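Local coordinates for protein porin (Pseudomonas aeruginosa, PDB 3T24) that forms a beta-barrel channel of the OprD family in the bacterial outer membrane, through which small carboxylate-bearing solutes probably pass, at residues A[323-328]-A[358-363]. Numbering follows the deposited sequence.
Sequences VGIPGL and IAYVFQ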
loop_
_atom_site.group_PDB
_atom_site.type_symbol
_atom_site.label_atom_id
_atom_site.label_comp_id
_atom_site.label_asym_id
_atom_site.label_seq_id
_atom_site.Cartn_x
_atom_site.Cartn_y
_atom_site.Cartn_z
ATOM N N VAL A 323 -18.976 10.620 -19.514
ATOM C CA VAL A 323 -20.068 11.525 -19.792
ATOM C C VAL A 323 -19.612 12.933 -19.437
ATOM O O VAL A 323 -18.501 13.349 -19.800
ATOM C CB VAL A 323 -21.340 11.102 -19.029
ATOM C CG1 VAL A 323 -21.654 9.634 -19.323
ATOM C CG2 VAL A 323 -21.179 11.321 -17.529
ATOM N N GLY A 324 -20.452 13.677 -18.729
ATOM C CA GLY A 324 -20.020 15.001 -18.271
ATOM C C GLY A 324 -19.461 14.876 -16.841
ATOM O O GLY A 324 -20.038 14.113 -16.000
ATOM N N ILE A 325 -18.385 15.621 -16.581
ATOM C CA ILE A 325 -17.636 15.659 -15.316
ATOM C C ILE A 325 -16.390 14.772 -15.364
ATOM O O ILE A 325 -16.273 13.786 -14.636
ATOM C CB ILE A 325 -18.497 15.442 -14.040
ATOM C CG1 ILE A 325 -19.501 16.578 -13.871
ATOM C CG2 ILE A 325 -17.640 15.535 -12.808
ATOM C CD1 ILE A 325 -18.932 17.785 -13.106
ATOM N N PRO A 326 -15.452 15.121 -16.253
ATOM C CA PRO A 326 -14.132 14.497 -16.214
ATOM C C PRO A 326 -13.475 14.830 -14.881
ATOM O O PRO A 326 -13.687 15.925 -14.357
ATOM C CB PRO A 326 -13.383 15.201 -17.343
ATOM C CG PRO A 326 -14.446 15.673 -18.273
ATOM C CD PRO A 326 -15.603 16.036 -17.398
ATOM N N GLY A 327 -12.694 13.902 -14.338
ATOM C CA GLY A 327 -12.011 14.133 -13.079
ATOM C C GLY A 327 -12.836 13.700 -11.881
ATOM O O GLY A 327 -12.381 13.782 -10.738
ATOM N N LEU A 328 -14.056 13.249 -12.150
ATOM C CA LEU A 328 -14.924 12.694 -11.119
ATOM C C LEU A 328 -14.989 11.181 -11.274
ATOM O O LEU A 328 -15.367 10.675 -12.332
ATOM C CB LEU A 328 -16.334 13.272 -11.239
ATOM C CG LEU A 328 -17.406 12.620 -10.359
ATOM C CD1 LEU A 328 -17.129 12.860 -8.875
ATOM C CD2 LEU A 328 -18.814 13.081 -10.739
ATOM N N ILE A 358 -15.635 8.390 -3.450
ATOM C CA ILE A 358 -15.932 9.425 -4.426
ATOM C C ILE A 358 -14.772 10.401 -4.489
ATOM O O ILE A 358 -14.350 10.935 -3.472
ATOM C CB ILE A 358 -17.241 10.164 -4.103
ATOM C CG1 ILE A 358 -18.396 9.160 -4.032
ATOM C CG2 ILE A 358 -17.525 11.206 -5.160
ATOM C CD1 ILE A 358 -19.791 9.789 -3.908
ATOM N N ALA A 359 -14.246 10.619 -5.685
ATOM C CA ALA A 359 -13.065 11.457 -5.860
ATOM C C ALA A 359 -13.224 12.444 -7.015
ATOM O O ALA A 359 -13.688 12.084 -8.096
ATOM C CB ALA A 359 -11.832 10.596 -6.077
ATOM N N TYR A 360 -12.829 13.687 -6.773
ATOM C CA TYR A 360 -12.878 14.724 -7.793
ATOM C C TYR A 360 -11.547 15.472 -7.896
ATOM O O TYR A 360 -10.912 15.808 -6.885
ATOM C CB TYR A 360 -14.022 15.705 -7.525
ATOM C CG TYR A 360 -14.201 16.728 -8.628
ATOM C CD1 TYR A 360 -14.716 16.355 -9.860
ATOM C CD2 TYR A 360 -13.846 18.059 -8.441
ATOM C CE1 TYR A 360 -14.880 17.273 -10.880
ATOM C CE2 TYR A 360 -14.007 18.993 -9.460
ATOM C CZ TYR A 360 -14.530 18.593 -10.677
ATOM O OH TYR A 360 -14.696 19.501 -11.699
ATOM N N VAL A 361 -11.124 15.711 -9.132
ATOM C CA VAL A 361 -9.941 16.514 -9.404
ATOM C C VAL A 361 -10.328 17.664 -10.310
ATOM O O VAL A 361 -10.849 17.446 -11.405
ATOM C CB VAL A 361 -8.843 15.682 -10.076
ATOM C CG1 VAL A 361 -7.663 16.574 -10.459
ATOM C CG2 VAL A 361 -8.391 14.579 -9.145
ATOM N N PHE A 362 -10.108 18.890 -9.847
ATOM C CA PHE A 362 -10.461 20.056 -10.658
ATOM C C PHE A 362 -9.666 20.090 -11.957
ATOM O O PHE A 362 -8.439 19.960 -11.953
ATOM C CB PHE A 362 -10.289 21.358 -9.876
ATOM C CG PHE A 362 -11.373 21.595 -8.860
ATOM C CD1 PHE A 362 -12.358 22.552 -9.088
ATOM C CD2 PHE A 362 -11.417 20.854 -7.688
ATOM C CE1 PHE A 362 -13.357 22.775 -8.164
ATOM C CE2 PHE A 362 -12.412 21.069 -6.756
ATOM C CZ PHE A 362 -13.389 22.030 -6.995
ATOM N N GLN A 363 -10.386 20.244 -13.064
ATOM C CA GLN A 363 -9.805 20.152 -14.391
ATOM C C GLN A 363 -9.427 21.535 -14.940
ATOM O O GLN A 363 -8.694 21.641 -15.924
ATOM C CB GLN A 363 -10.789 19.458 -15.344
ATOM C CG GLN A 363 -11.223 18.062 -14.926
ATOM C CD GLN A 363 -10.113 17.023 -15.043
ATOM O OE1 GLN A 363 -9.661 16.698 -16.142
ATOM N NE2 GLN A 363 -9.676 16.493 -13.906
HETATM O O HOH W 1 -15.026 18.435 -14.086
#
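The side chains of I325 and Y360 cross at about a right angle, with I325 CG2 3.8 Å from Y360 CE1, and so begins a contact in which a tight turn delivers the chain into an antiparallel strand pair. I325 to L328 form a type II turn, closed by a weak hydrogen bond from L328 N to I325 O. At the first corner P326 turns its carbonyl toward Y360 and Q363: O accepts a hydrogen bond from a water 2.9 Å away, and that water, in the plane of the Y360 ring at its edge, is also hydrogen-bonded to Y360 OH. The aliphatic part of Q363 passes the same carbonyl, CG standing 3.3 Å from P326 O. Bent at chi2 (-70°), Q363 folds its amide back to its own strand end, where NE2 gives V361 O a nearly straight bond of 177°, although the donor stands above that carbonyl's plane. NE2 also lies over G327, the second corner, at a spot where a side chain would collide with it and with V361 O; the positive phi of G327 (90°), as a type II turn has there, likewise suits glycine. G327 O then takes the hydrogen bond from V361 N (2.8 Å), supplemented by a CA-H...O contact from Y360. L328 and Y360 form a non-hydrogen-bonded pair, both side chains on one face of the sheet. L328 CB abuts the ring edge at Y360 CD1 (3.7 Å), while L328 CD1 lies beside I358 CG2 and L328 CA makes a second CA-H...O contact, to A359 O. On its other flank L328 bonds through its backbone to F320, so the turn that joins strand 310-319 to strand 328-341 lies beside the end of strand 348-361, whose other side pairs with strand 371-381 through Y360 and V372.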